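Local coordinates for putative uncharacterized protein (Emericella nidulans, PDB 3PGB), which probably oxidises primary amines to aldehydes as a copper amine oxidase, using a bound copper ion and a topaquinone cofactor made from one of its own tyrosines, at residues A[430-435]-A[439-444]. Residues are numbered along the deposited sequence; the frame is centred on the assembly and turned at random.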
loop_
_atom_site.group_PDB
_atom_site.type_symbol
_atom_site.label_atom_id
_atom_site.label_comp_id
_atom_site.label_asym_id
_atom_site.label_seq_id
_atom_site.Cartn_x
_atom_site.Cartn_y
_atom_site.Cartn_z
ATOM N N THR A 430 4.431 26.347 11.398
ATOM C CA THR A 430 3.866 26.936 10.194
ATOM C C THR A 430 2.956 28.069 10.640
ATOM O O THR A 430 2.415 28.035 11.744
ATOM C CB THR A 430 3.053 25.923 9.352
ATOM O OG1 THR A 430 2.034 25.308 10.155
ATOM C CG2 THR A 430 3.960 24.854 8.750
ATOM N N SER A 431 2.804 29.080 9.795
ATOM C CA SER A 431 1.888 30.181 10.087
ATOM C C SER A 431 1.019 30.501 8.888
ATOM O O SER A 431 1.285 30.053 7.769
ATOM C CB SER A 431 2.658 31.431 10.517
ATOM O OG SER A 431 3.609 31.793 9.540
ATOM N N PHE A 432 -0.038 31.266 9.139
ATOM C CA PHE A 432 -0.864 31.798 8.064
ATOM C C PHE A 432 -1.444 33.160 8.434
ATOM O O PHE A 432 -1.594 33.492 9.613
ATOM C CB PHE A 432 -1.979 30.819 7.707
ATOM C CG PHE A 432 -3.082 30.755 8.721
ATOM C CD1 PHE A 432 -4.299 31.363 8.476
ATOM C CD2 PHE A 432 -2.904 30.078 9.919
ATOM C CE1 PHE A 432 -5.321 31.299 9.408
ATOM C CE2 PHE A 432 -3.922 30.006 10.853
ATOM C CZ PHE A 432 -5.130 30.621 10.598
ATOM N N TYR A 433 -1.761 33.940 7.410
ATOM C CA TYR A 433 -2.322 35.264 7.600
ATOM C C TYR A 433 -3.829 35.173 7.543
ATOM O O TYR A 433 -4.370 34.557 6.631
ATOM C CB TYR A 433 -1.822 36.223 6.513
ATOM C CG TYR A 433 -2.504 37.575 6.530
ATOM C CD1 TYR A 433 -1.935 38.653 7.193
ATOM C CD2 TYR A 433 -3.723 37.772 5.889
ATOM C CE1 TYR A 433 -2.556 39.896 7.212
ATOM C CE2 TYR A 433 -4.352 39.009 5.908
ATOM C CZ TYR A 433 -3.762 40.067 6.572
ATOM O OH TYR A 433 -4.381 41.293 6.592
ATOM N N LYS A 434 -4.502 35.768 8.521
ATOM C CA LYS A 434 -5.925 36.075 8.393
ATOM C C LYS A 434 -6.325 37.201 9.346
ATOM O O LYS A 434 -5.801 37.304 10.450
ATOM C CB LYS A 434 -6.801 34.827 8.602
ATOM C CG LYS A 434 -7.268 34.539 10.038
ATOM C CD LYS A 434 -8.383 33.484 10.027
ATOM C CE LYS A 434 -8.788 33.020 11.429
ATOM N NZ LYS A 434 -10.177 33.443 11.797
ATOM N N ASP A 435 -7.248 38.045 8.898
ATOM C CA ASP A 435 -7.828 39.093 9.735
ATOM C C ASP A 435 -6.763 40.025 10.319
ATOM O O ASP A 435 -6.760 40.302 11.512
ATOM C CB ASP A 435 -8.685 38.469 10.845
ATOM C CG ASP A 435 -9.706 37.471 10.307
ATOM O OD1 ASP A 435 -10.222 37.685 9.194
ATOM O OD2 ASP A 435 -9.993 36.470 10.996
ATOM N N HIS A 439 -1.197 33.995 12.434
ATOM C CA HIS A 439 -1.489 32.876 13.301
ATOM C C HIS A 439 -0.356 31.890 13.094
ATOM O O HIS A 439 -0.068 31.515 11.959
ATOM C CB HIS A 439 -2.830 32.253 12.905
ATOM C CG HIS A 439 -4.013 33.134 13.170
ATOM N ND1 HIS A 439 -5.038 32.769 14.017
ATOM C CD2 HIS A 439 -4.329 34.368 12.708
ATOM C CE1 HIS A 439 -5.936 33.738 14.062
ATOM N NE2 HIS A 439 -5.530 34.719 13.277
ATOM N N THR A 440 0.303 31.500 14.183
ATOM C CA THR A 440 1.349 30.486 14.135
ATOM C C THR A 440 0.825 29.203 14.774
ATOM O O THR A 440 0.342 29.219 15.907
ATOM C CB THR A 440 2.635 30.955 14.855
ATOM O OG1 THR A 440 3.247 32.011 14.103
ATOM C CG2 THR A 440 3.637 29.801 15.001
ATOM N N HIS A 441 0.896 28.110 14.018
ATOM C CA HIS A 441 0.612 26.777 14.529
ATOM C C HIS A 441 1.926 26.171 14.991
ATOM O O HIS A 441 2.756 25.769 14.170
ATOM C CB HIS A 441 -0.005 25.889 13.445
ATOM C CG HIS A 441 -1.381 26.306 13.030
ATOM N ND1 HIS A 441 -2.376 26.597 13.941
ATOM C CD2 HIS A 441 -1.930 26.469 11.803
ATOM C CE1 HIS A 441 -3.479 26.927 13.291
ATOM N NE2 HIS A 441 -3.236 26.852 11.993
ATOM N N VAL A 442 2.113 26.113 16.306
ATOM C CA VAL A 442 3.362 25.632 16.874
ATOM C C VAL A 442 3.473 24.137 16.646
ATOM O O VAL A 442 2.516 23.415 16.876
ATOM C CB VAL A 442 3.445 25.924 18.387
ATOM C CG1 VAL A 442 4.691 25.272 18.995
ATOM C CG2 VAL A 442 3.444 27.420 18.633
ATOM N N ASP A 443 4.634 23.684 16.182
ATOM C CA ASP A 443 4.896 22.261 16.019
ATOM C C ASP A 443 3.766 21.586 15.246
ATOM O O ASP A 443 3.107 20.663 15.738
ATOM C CB ASP A 443 5.095 21.600 17.384
ATOM C CG ASP A 443 6.257 22.196 18.163
ATOM O OD1 ASP A 443 6.257 22.072 19.406
ATOM O OD2 ASP A 443 7.172 22.780 17.544
ATOM N N SER A 444 3.551 22.079 14.030
ATOM C CA SER A 444 2.537 21.543 13.129
ATOM C C SER A 444 3.145 20.710 11.992
ATOM O O SER A 444 2.451 19.898 11.401
ATOM C CB SER A 444 1.680 22.674 12.566
ATOM O OG SER A 444 2.460 23.826 12.314
#
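A beta hairpin in the enzyme domain brings Phe432 against His439 and His441, the axes of its short antiparallel strand segments coming within 4.6 Å. Phe432 and His439 form a hydrogen-bonded pair: Phe432 N reaches His439 O at 2.8 Å, and His439 N returns to Phe432 O at 2.9 Å. Thr430 and His441 repeat the pattern, while the pair between them, Ser431 and Thr440, turns its small hydroxyl side chains to the other face, where Thr440 touches an N-acetylglucosamine.

With chi1 at 74°, CG of Phe432 lies between the backbone N and the carbonyl carbon, and the ring leans over the neighbouring strand. Its CE2 lies 3.2 Å from His439 CB and 3.4 Å from His441 NE2. The His439 ring meets Phe432 obliquely, whereas the His441 ring lies near parallel (26°) but slid until the two barely overlap. Histidine suits both places, packing against Phe432 while its nitrogens bond outward: His439 ND1 to Asp776 and NE2 to Glu437, His441 NE2 to the carbonyl of Pro410.

Where the second strand turns a corner, Thr430 OG1 donates to Ser444 OG (2.7 Å), which in turn donates to His441 O (2.7 Å). That carbonyl also accepts Thr430 N from the opposite face of its plane. This relay satisfies buried hydroxyls and ties the corner back to the hairpin. With a carboxylate at each ring nitrogen, His439 is probably protonated.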